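Local atomic coordinates of structure-specific endonuclease subunit slx1 (Schizosaccharomyces pombe, PDB entry 4ZDT), a protein that introduces single-strand cuts into duplex DNA near junctions with single-stranded DNA, as the catalytic subunit of the Slx1-Slx4 repair and recombination endonuclease. Residues C22-C27 against C57-R62; E11-D16 against I30-C35. One frame throughout, in Å; residues are numbered along the deposited sequence.

Contact 1 (C22-C27 against C57-R62); sequences CPFTDC and CKRVLR. With ZN (zinc ion), chain F.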
loop_
_atom_site.group_PDB
_atom_site.type_symbol
_atom_site.label_atom_id
_atom_site.label_comp_id
_atom_site.label_asym_id
_atom_site.label_seq_id
_atom_site.Cartn_x
_atom_site.Cartn_y
_atom_site.Cartn_z
ATOM N N CYS A 22 -1.422 13.285 9.198
ATOM C CA CYS A 22 -1.440 13.037 10.624
ATOM C C CYS A 22 -2.721 13.664 11.169
ATOM O O CYS A 22 -3.008 14.830 10.893
ATOM C CB CYS A 22 -0.212 13.647 11.280
ATOM S SG CYS A 22 -0.072 13.335 13.060
ATOM N N PRO A 23 -3.513 12.878 11.925
ATOM C CA PRO A 23 -4.843 13.341 12.342
ATOM C C PRO A 23 -4.811 14.414 13.423
ATOM O O PRO A 23 -5.865 14.919 13.773
ATOM C CB PRO A 23 -5.523 12.054 12.883
ATOM C CG PRO A 23 -4.371 11.215 13.395
ATOM C CD PRO A 23 -3.194 11.526 12.443
ATOM N N PHE A 24 -3.634 14.744 13.953
ATOM C CA PHE A 24 -3.536 15.778 14.975
ATOM C C PHE A 24 -3.277 17.141 14.310
ATOM O O PHE A 24 -2.295 17.322 13.605
ATOM C CB PHE A 24 -2.471 15.433 16.030
ATOM C CG PHE A 24 -2.837 14.211 16.852
ATOM C CD1 PHE A 24 -2.504 12.928 16.407
ATOM C CD2 PHE A 24 -3.590 14.344 18.016
ATOM C CE1 PHE A 24 -2.871 11.773 17.168
ATOM C CE2 PHE A 24 -3.986 13.206 18.768
ATOM C CZ PHE A 24 -3.619 11.924 18.334
ATOM N N THR A 25 -4.181 18.072 14.546
ATOM C CA THR A 25 -4.109 19.409 13.939
ATOM C C THR A 25 -2.827 20.132 14.357
ATOM O O THR A 25 -2.305 20.944 13.591
ATOM C CB THR A 25 -5.351 20.216 14.255
ATOM O OG1 THR A 25 -6.487 19.424 13.916
ATOM C CG2 THR A 25 -5.412 21.505 13.421
ATOM N N ASP A 26 -2.292 19.799 15.540
ATOM C CA ASP A 26 -1.041 20.405 15.992
ATOM C C ASP A 26 0.140 19.969 15.146
ATOM O O ASP A 26 1.215 20.543 15.248
ATOM C CB ASP A 26 -0.767 20.184 17.504
ATOM C CG ASP A 26 -0.496 18.706 17.881
ATOM O OD1 ASP A 26 0.139 17.961 17.093
ATOM O OD2 ASP A 26 -0.878 18.310 19.003
ATOM N N CYS A 27 -0.078 18.966 14.292
ATOM C CA CYS A 27 0.985 18.436 13.455
ATOM C C CYS A 27 0.606 18.563 11.977
ATOM O O CYS A 27 1.272 19.281 11.223
ATOM C CB CYS A 27 1.253 16.971 13.811
ATOM S SG CYS A 27 2.392 16.204 12.659
ATOM N N CYS A 57 5.529 14.919 14.183
ATOM C CA CYS A 57 5.227 14.947 15.630
ATOM C C CYS A 57 5.788 13.783 16.472
ATOM O O CYS A 57 5.743 13.831 17.705
ATOM C CB CYS A 57 3.720 15.066 15.865
ATOM S SG CYS A 57 2.816 13.525 15.436
ATOM N N LYS A 58 6.303 12.743 15.817
ATOM C CA LYS A 58 6.851 11.549 16.504
ATOM C C LYS A 58 5.840 10.664 17.223
ATOM O O LYS A 58 6.246 9.764 17.948
ATOM C CB LYS A 58 7.989 11.901 17.501
ATOM C CG LYS A 58 9.027 12.891 16.990
ATOM C CD LYS A 58 9.713 12.417 15.717
ATOM C CE LYS A 58 10.855 13.363 15.363
ATOM N NZ LYS A 58 11.412 13.042 14.028
ATOM N N ARG A 59 4.541 10.898 17.065
ATOM C CA ARG A 59 3.559 9.959 17.632
ATOM C C ARG A 59 3.603 8.654 16.824
ATOM O O ARG A 59 3.905 8.682 15.630
ATOM C CB ARG A 59 2.146 10.532 17.585
ATOM C CG ARG A 59 1.889 11.757 18.493
ATOM C CD ARG A 59 0.488 12.293 18.195
ATOM N NE ARG A 59 0.030 13.395 19.055
ATOM C CZ ARG A 59 0.096 14.682 18.731
ATOM N NH1 ARG A 59 0.651 15.066 17.570
ATOM N NH2 ARG A 59 -0.378 15.598 19.572
ATOM N N VAL A 60 3.318 7.519 17.472
ATOM C CA VAL A 60 3.290 6.225 16.758
ATOM C C VAL A 60 1.854 5.789 16.648
ATOM O O VAL A 60 1.211 5.458 17.659
ATOM C CB VAL A 60 4.135 5.142 17.469
ATOM C CG1 VAL A 60 4.011 3.802 16.749
ATOM C CG2 VAL A 60 5.597 5.571 17.515
ATOM N N LEU A 61 1.342 5.802 15.421
ATOM C CA LEU A 61 -0.084 5.625 15.174
ATOM C C LEU A 61 -0.300 4.468 14.225
ATOM O O LEU A 61 0.634 4.060 13.542
ATOM C CB LEU A 61 -0.687 6.900 14.577
ATOM C CG LEU A 61 -0.414 8.177 15.391
ATOM C CD1 LEU A 61 -0.901 9.362 14.582
ATOM C CD2 LEU A 61 -1.107 8.116 16.757
ATOM N N ARG A 62 -1.526 3.949 14.188
ATOM C CA ARG A 62 -1.871 2.867 13.262
ATOM C C ARG A 62 -2.140 3.479 11.898
ATOM O O ARG A 62 -2.531 4.652 11.805
ATOM C CB ARG A 62 -3.119 2.136 13.756
ATOM C CG ARG A 62 -2.867 1.330 15.022
ATOM C CD ARG A 62 -4.152 0.827 15.695
ATOM N NE ARG A 62 -3.773 0.077 16.903
ATOM C CZ ARG A 62 -4.593 -0.713 17.618
ATOM N NH1 ARG A 62 -5.863 -0.862 17.272
ATOM N NH2 ARG A 62 -4.124 -1.347 18.687
HETATM ZN ZN ZN F . 2.108 13.942 13.271
#
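The four-cysteine zinc site of the RING domain joins residues 22-27 to residues 57-62, with Cys22, Cys27 and Cys57 as three of its ligands and Cys54 as the fourth. Cys22 and Cys27 both carry SG anti to the backbone N, which turns the two sulfurs of this loop onto the metal. Cys57 instead holds SG in the crowded position between backbone N and carbonyl carbon (chi1 71°), and its SG binds ZN at 2.3 Å.

Arg59 builds a second layer over this site. Its extended chain, CG to NE, carries the guanidinium out to the Phe24 ring, where it lies flat on one face, the planes only 6° apart and Arg59 CZ 3.9 Å from the ring centroid. This is a cation-pi stack, and Arg59 CD adds a CH-pi contact over the same face. In its own plane the guanidinium meets Asp26 end-on: NH1 donates to OD1 at 3.0 Å and NH2 to OD2 at 2.8 Å, each to a syn lone pair and both fairly straight at 160°. Arg59 NH1 also donates to Cys57 SG at 3.4 Å, and the backbone N of Arg59 donates to the same sulfur at 3.5 Å; the two bonds probably ease its negative charge.

Leu61 CD1 reaches Pro23 CD at 3.8 Å, tip to tip, and comes to the edge of the Phe24 ring near CE1. Strand 60-62, paired antiparallel with strand 51-53, begins three residues after Cys57. The backbone N-H to sulfur bond is characteristic of zinc knuckles, and this four-cysteine site is one of the two in the cross-braced RING finger.

Contact 2 (E11-D16 against I30-C35); sequences ECIESD and INHLTC. With ZN (zinc ion), chain E.
Ile13 is the side chain by which the loop of residues 11-16 meets the histidine ligand of a zinc site. Its CB points toward residues 30-35, and CG1 leaves it anti to the carbonyl carbon, beside the backbone N (chi1 -56°). From there CG1 settles over one face of the His32 imidazole, offset toward the rim, 3.7 Å from NE2 and 4.0 Å from the ring centroid, in a CH-pi contact. The chain then continues extended (chi2 173°), carrying the tip past the ring: CD1 lies 3.9 Å from Ile30 CG2, an apolar touch where the two isoleucines cross obliquely, and 4.0 Å from the carbonyl carbon of Asn31.

His32 sits at the N-cap position of helix 33-40 and slides past Ile13 in the opposite direction. Its ND1 binds ZN at 2.0 Å, while Cys35 SG, from the first turn of the helix, binds at 2.3 Å; Cys6 and Cys9 complete the site. At the ring's edge the carbonyl oxygen of Cys12 stands 3.8 Å from His32 NE2, too long for a hydrogen bond. From the same helix, Leu33 and Thr34 pack against Ile26 and Trp25 of the Slx4 chain.

The chemistry is thus divided across one imidazole: with the ND1 lone pair given to zinc, a neutral ring would carry its proton on NE2, at the edge facing the Cys12 carbonyl oxygen, while aliphatic carbon over the face probably restricts its tilt.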
loop_
_atom_site.group_PDB
_atom_site.type_symbol
_atom_site.label_atom_id
_atom_site.label_comp_id
_atom_site.label_asym_id
_atom_site.label_seq_id
_atom_site.Cartn_x
_atom_site.Cartn_y
_atom_site.Cartn_z
ATOM N N GLU A 11 7.351 16.305 -4.145
ATOM C CA GLU A 11 6.525 16.530 -5.328
ATOM C C GLU A 11 5.170 17.056 -4.893
ATOM O O GLU A 11 4.743 16.844 -3.747
ATOM C CB GLU A 11 6.347 15.251 -6.164
ATOM C CG GLU A 11 7.638 14.504 -6.505
ATOM C CD GLU A 11 8.581 15.309 -7.388
ATOM O OE1 GLU A 11 8.101 15.962 -8.345
ATOM O OE2 GLU A 11 9.809 15.277 -7.129
ATOM N N CYS A 12 4.500 17.754 -5.802
ATOM C CA CYS A 12 3.193 18.311 -5.515
ATOM C C CYS A 12 2.133 17.226 -5.453
ATOM O O CYS A 12 2.229 16.212 -6.140
ATOM C CB CYS A 12 2.817 19.395 -6.527
ATOM S SG CYS A 12 3.598 21.010 -6.334
ATOM N N ILE A 13 1.143 17.438 -4.596
ATOM C CA ILE A 13 0.004 16.542 -4.486
ATOM C C ILE A 13 -1.167 17.219 -5.176
ATOM O O ILE A 13 -1.624 18.270 -4.744
ATOM C CB ILE A 13 -0.345 16.205 -3.003
ATOM C CG1 ILE A 13 0.871 15.605 -2.286
ATOM C CG2 ILE A 13 -1.535 15.256 -2.932
ATOM C CD1 ILE A 13 0.680 15.391 -0.780
ATOM N N GLU A 14 -1.644 16.599 -6.250
ATOM C CA GLU A 14 -2.730 17.151 -7.055
ATOM C C GLU A 14 -4.025 17.234 -6.251
ATOM O O GLU A 14 -4.144 16.609 -5.192
ATOM C CB GLU A 14 -2.935 16.321 -8.332
ATOM C CG GLU A 14 -1.691 16.182 -9.231
ATOM C CD GLU A 14 -1.088 17.522 -9.663
ATOM O OE1 GLU A 14 -1.824 18.536 -9.738
ATOM O OE2 GLU A 14 0.134 17.555 -9.934
ATOM N N SER A 15 -4.986 18.012 -6.746
ATOM C CA SER A 15 -6.279 18.181 -6.072
ATOM C C SER A 15 -7.153 16.926 -6.103
ATOM O O SER A 15 -7.984 16.721 -5.213
ATOM C CB SER A 15 -7.047 19.358 -6.679
ATOM O OG SER A 15 -6.397 20.579 -6.381
ATOM N N ASP A 16 -6.961 16.098 -7.127
ATOM C CA ASP A 16 -7.735 14.867 -7.302
ATOM C C ASP A 16 -7.094 13.671 -6.597
ATOM O O ASP A 16 -7.626 12.551 -6.630
ATOM C CB ASP A 16 -7.903 14.559 -8.797
ATOM C CG ASP A 16 -8.807 15.564 -9.507
ATOM O OD1 ASP A 16 -9.680 16.170 -8.839
ATOM O OD2 ASP A 16 -8.651 15.736 -10.739
ATOM N N ILE A 30 1.475 16.180 6.001
ATOM C CA ILE A 30 0.800 15.738 4.786
ATOM C C ILE A 30 1.791 15.039 3.842
ATOM O O ILE A 30 2.932 15.489 3.669
ATOM C CB ILE A 30 0.010 16.891 4.095
ATOM C CG1 ILE A 30 -1.135 17.362 5.021
ATOM C CG2 ILE A 30 -0.600 16.428 2.766
ATOM C CD1 ILE A 30 -1.797 18.685 4.614
ATOM N N ASN A 31 1.352 13.945 3.227
ATOM C CA ASN A 31 2.206 13.203 2.303
ATOM C C ASN A 31 1.442 12.189 1.454
ATOM O O ASN A 31 0.322 11.804 1.788
ATOM C CB ASN A 31 3.336 12.504 3.064
ATOM C CG ASN A 31 2.888 11.971 4.411
ATOM O OD1 ASN A 31 1.923 11.212 4.502
ATOM N ND2 ASN A 31 3.590 12.367 5.467
ATOM N N HIS A 32 2.060 11.758 0.353
ATOM C CA HIS A 32 1.450 10.765 -0.544
ATOM C C HIS A 32 1.252 9.493 0.260
ATOM O O HIS A 32 2.095 9.152 1.081
ATOM C CB HIS A 32 2.385 10.404 -1.710
ATOM C CG HIS A 32 2.514 11.463 -2.755
ATOM N ND1 HIS A 32 3.666 12.206 -2.921
ATOM C CD2 HIS A 32 1.651 11.883 -3.709
ATOM C CE1 HIS A 32 3.496 13.046 -3.929
ATOM N NE2 HIS A 32 2.285 12.869 -4.424
ATOM N N LEU A 33 0.145 8.795 0.020
ATOM C CA LEU A 33 -0.086 7.480 0.650
ATOM C C LEU A 33 1.073 6.543 0.424
ATOM O O LEU A 33 1.565 5.935 1.370
ATOM C CB LEU A 33 -1.368 6.826 0.117
ATOM C CG LEU A 33 -2.687 7.529 0.436
ATOM C CD1 LEU A 33 -3.820 6.919 -0.380
ATOM C CD2 LEU A 33 -2.980 7.383 1.956
ATOM N N THR A 34 1.512 6.418 -0.836
ATOM C CA THR A 34 2.595 5.486 -1.144
ATOM C C THR A 34 3.893 5.895 -0.475
ATOM O O THR A 34 4.597 5.047 0.058
ATOM C CB THR A 34 2.790 5.272 -2.668
ATOM O OG1 THR A 34 2.929 6.547 -3.301
ATOM C CG2 THR A 34 1.582 4.593 -3.238
ATOM N N CYS A 35 4.200 7.196 -0.466
ATOM C CA CYS A 35 5.398 7.669 0.233
ATOM C C CYS A 35 5.401 7.313 1.722
ATOM O O CYS A 35 6.373 6.765 2.242
ATOM C CB CYS A 35 5.593 9.191 0.067
ATOM S SG CYS A 35 5.954 9.652 -1.632
HETATM ZN ZN ZN E . 5.403 11.853 -1.883
#

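Two zinc ions in one small domain illustrate cross-braced folding. The segments alternate along the chain, residues 11-16, then 22-27, then 30-35, then 57-62, so the site of contact 2, with three cysteines and one histidine, draws its ligands from either side of the first two cysteines of the site in contact 1. The centres of the contacts lie about 17 Å apart, on opposite sides of the chain's centre, and beyond adjoining in the sequence their segments make no other touch. What connects them is the backbone: residues 22-27 lead almost at once into strand 30-31 and His32. This interleaving is the RING finger topology, here in the C-terminal part of Slx1, and the Slx4 chain packs beside contact 2.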